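Local coordinates for luciferase-like monooxygenase (Streptomyces bottropensis, PDB 7BIP) that acts as a monooxygenase in the biosynthesis of the polyketide rishirilide, probably inserting oxygen into a polyketide intermediate, at the interface of chains A and B. Residues are numbered along the deposited sequence; one frame, centred on the assembly and turned at random. Chains: chain A/B, Luciferase-like monooxygenase.

The interface of chains A and B. Residues chain A 47, 82, 118-119; chain B 84, 86-87, 155.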
ATOM      1  N   PHE A  47     -15.378   2.098  -6.116  1.00 15.27           N
ATOM      2  CA  PHE A  47     -16.188   2.449  -7.292  1.00 21.40           C
ATOM      3  C   PHE A  47     -17.051   3.701  -7.172  1.00 24.34           C
ATOM      4  O   PHE A  47     -17.357   4.327  -8.189  1.00 33.80           O
ATOM      5  CB  PHE A  47     -17.127   1.308  -7.712  1.00 22.22           C
ATOM      6  CG  PHE A  47     -16.470  -0.026  -7.804  1.00 20.43           C
ATOM      7  CD1 PHE A  47     -15.221  -0.175  -8.385  1.00 25.08           C
ATOM      8  CD2 PHE A  47     -17.111  -1.141  -7.302  1.00 26.84           C
ATOM      9  CE1 PHE A  47     -14.622  -1.410  -8.455  1.00 27.41           C
ATOM     10  CE2 PHE A  47     -16.528  -2.376  -7.379  1.00 22.45           C
ATOM     11  CZ  PHE A  47     -15.275  -2.517  -7.956  1.00 27.58           C
ATOM     12  N   PHE A  82     -12.602  -9.230   0.518  1.00 17.23           N
ATOM     13  CA  PHE A  82     -12.198  -8.893  -0.842  1.00 16.85           C
ATOM     14  C   PHE A  82     -10.709  -9.057  -1.072  1.00 23.89           C
ATOM     15  O   PHE A  82     -10.189  -8.586  -2.087  1.00 24.69           O
ATOM     16  CB  PHE A  82     -12.608  -7.462  -1.194  1.00 17.36           C
ATOM     17  CG  PHE A  82     -14.084  -7.270  -1.256  1.00 15.17           C
ATOM     18  CD1 PHE A  82     -14.897  -8.264  -1.772  1.00 15.41           C
ATOM     19  CD2 PHE A  82     -14.663  -6.108  -0.776  1.00 18.22           C
ATOM     20  CE1 PHE A  82     -16.272  -8.095  -1.815  1.00 18.80           C
ATOM     21  CE2 PHE A  82     -16.033  -5.931  -0.825  1.00 17.78           C
ATOM     22  CZ  PHE A  82     -16.836  -6.932  -1.334  1.00 18.42           C
ATOM     23  N   ALA A 118     -18.951  -6.946  -8.168  1.00 16.53           N
ATOM     24  CA  ALA A 118     -17.760  -6.774  -8.994  1.00 13.98           C
ATOM     25  C   ALA A 118     -16.686  -7.794  -8.651  1.00 15.72           C
ATOM     26  O   ALA A 118     -15.983  -8.289  -9.540  1.00 17.20           O
ATOM     27  CB  ALA A 118     -17.217  -5.354  -8.843  1.00 16.04           C
ATOM     28  N   PHE A 119     -16.536  -8.126  -7.370  1.00 14.62           N
ATOM     29  CA  PHE A 119     -15.555  -9.131  -6.983  1.00 11.75           C
ATOM     30  C   PHE A 119     -16.105 -10.546  -7.089  1.00 13.24           C
ATOM     31  O   PHE A 119     -15.370 -11.502  -6.821  1.00 19.07           O
ATOM     32  CB  PHE A 119     -15.047  -8.848  -5.566  1.00 13.98           C
ATOM     33  CG  PHE A 119     -14.049  -7.725  -5.494  1.00 14.18           C
ATOM     34  CD1 PHE A 119     -12.731  -7.937  -5.845  1.00 19.27           C
ATOM     35  CD2 PHE A 119     -14.428  -6.455  -5.062  1.00 16.14           C
ATOM     36  CE1 PHE A 119     -11.799  -6.911  -5.775  1.00 21.55           C
ATOM     37  CE2 PHE A 119     -13.498  -5.418  -4.981  1.00 17.92           C
ATOM     38  CZ  PHE A 119     -12.183  -5.650  -5.345  1.00 20.36           C
TER
ATOM     39  N   HIS B  84      -6.393  -9.513  -7.723  1.00 14.51           N
ATOM     40  CA  HIS B  84      -7.491  -9.179  -8.613  1.00 13.02           C
ATOM     41  C   HIS B  84      -7.195  -7.858  -9.324  1.00 14.93           C
ATOM     42  O   HIS B  84      -6.680  -6.927  -8.710  1.00 14.89           O
ATOM     43  CB  HIS B  84      -8.779  -9.070  -7.800  1.00 12.37           C
ATOM     44  CG  HIS B  84     -10.031  -9.057  -8.616  1.00 17.59           C
ATOM     45  ND1 HIS B  84     -10.361  -8.018  -9.456  1.00 17.00           N
ATOM     46  CD2 HIS B  84     -11.064  -9.932  -8.673  1.00 17.03           C
ATOM     47  CE1 HIS B  84     -11.526  -8.270 -10.028  1.00 15.18           C
ATOM     48  NE2 HIS B  84     -11.976  -9.424  -9.566  1.00 14.57           N
ATOM     49  N   LEU B  86      -9.083  -5.445 -10.124  1.00 14.20           N
ATOM     50  CA  LEU B  86      -9.730  -4.305  -9.481  1.00 14.08           C
ATOM     51  C   LEU B  86      -8.883  -3.760  -8.342  1.00 14.03           C
ATOM     52  O   LEU B  86      -8.737  -2.540  -8.199  1.00 14.05           O
ATOM     53  CB  LEU B  86     -11.113  -4.698  -8.964  1.00 15.44           C
ATOM     54  CG  LEU B  86     -12.181  -4.927 -10.043  1.00 17.76           C
ATOM     55  CD1 LEU B  86     -13.422  -5.545  -9.409  1.00 21.24           C
ATOM     56  CD2 LEU B  86     -12.531  -3.634 -10.783  1.00 14.66           C
ATOM     57  N   LYS B  87      -8.329  -4.646  -7.514  1.00 15.39           N
ATOM     58  CA  LYS B  87      -7.529  -4.188  -6.381  1.00 16.45           C
ATOM     59  C   LYS B  87      -6.207  -3.604  -6.844  1.00 13.13           C
ATOM     60  O   LYS B  87      -5.753  -2.581  -6.314  1.00 15.45           O
ATOM     61  CB  LYS B  87      -7.282  -5.334  -5.402  1.00 19.98           C
ATOM     62  CG  LYS B  87      -8.542  -5.851  -4.733  1.00 26.68           C
ATOM     63  CD  LYS B  87      -8.213  -6.949  -3.730  1.00 34.78           C
ATOM     64  CE  LYS B  87      -7.507  -6.396  -2.501  1.00 32.85           C
ATOM     65  NZ  LYS B  87      -8.381  -5.478  -1.734  1.00 33.22           N
ATOM     66  N   PHE B 155     -16.585  -8.459 -14.518  1.00 14.09           N
ATOM     67  CA  PHE B 155     -17.146  -7.368 -13.725  1.00 13.28           C
ATOM     68  C   PHE B 155     -17.520  -6.188 -14.615  1.00 15.57           C
ATOM     69  O   PHE B 155     -17.035  -6.049 -15.740  1.00 15.96           O
ATOM     70  CB  PHE B 155     -16.166  -6.899 -12.643  1.00 16.31           C
ATOM     71  CG  PHE B 155     -14.796  -6.576 -13.161  1.00 13.60           C
ATOM     72  CD1 PHE B 155     -14.522  -5.341 -13.747  1.00 17.35           C
ATOM     73  CD2 PHE B 155     -13.778  -7.507 -13.069  1.00 13.65           C
ATOM     74  CE1 PHE B 155     -13.241  -5.047 -14.233  1.00 13.77           C
ATOM     75  CE2 PHE B 155     -12.493  -7.225 -13.544  1.00 15.58           C
ATOM     76  CZ  PHE B 155     -12.225  -5.994 -14.130  1.00 15.96           C
TER
HETATM   77  O   HOH W   1     -14.411 -10.315 -10.583  1.00 16.03           O
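Water 1 joins the two chains: its O lies 2.8 Å from the backbone O of A:Ala118 and 2.8 Å from NE2 of B:His84, in the plane of the imidazole. This is part of a two-fold interface between copies of a bacterial-luciferase-type monooxygenase, in which the end of helix 113-119 of chain A meets the start of helix 85-98 of chain B; the structure alone does not show whether the dimer exists in solution. At the other ring nitrogen, ND1 of B:His84 accepts the backbone N of B:Leu86 at 2.9 Å, the donor only 3° out of the ring plane; together these two in-plane partners should restrain rotation of the ring. The chi1 of -166°, with CG anti to the backbone N, points the imidazole of B:His84 toward A:Phe119, whose CD1 edge comes over the rim of one face, the planes 61° apart. On the same edge, the neighbouring CE1 lies 3.6 Å from the aliphatic CG of B:Lys87, the two side chains crossing at about a right angle. The A:Phe119 ring is itself sandwiched, with CB of A:Phe82 over one face and CD1 of B:Leu86 over the other, 4.1 Å above the ring plane. Both methyls of B:Leu86 also reach A:Phe47, CD1 lying 3.8 Å from ring atom CZ, while CD2 sits over one face of the B:Phe155 ring, toward its rim. CB of B:Phe155 packs against the backbone of A:Ala118.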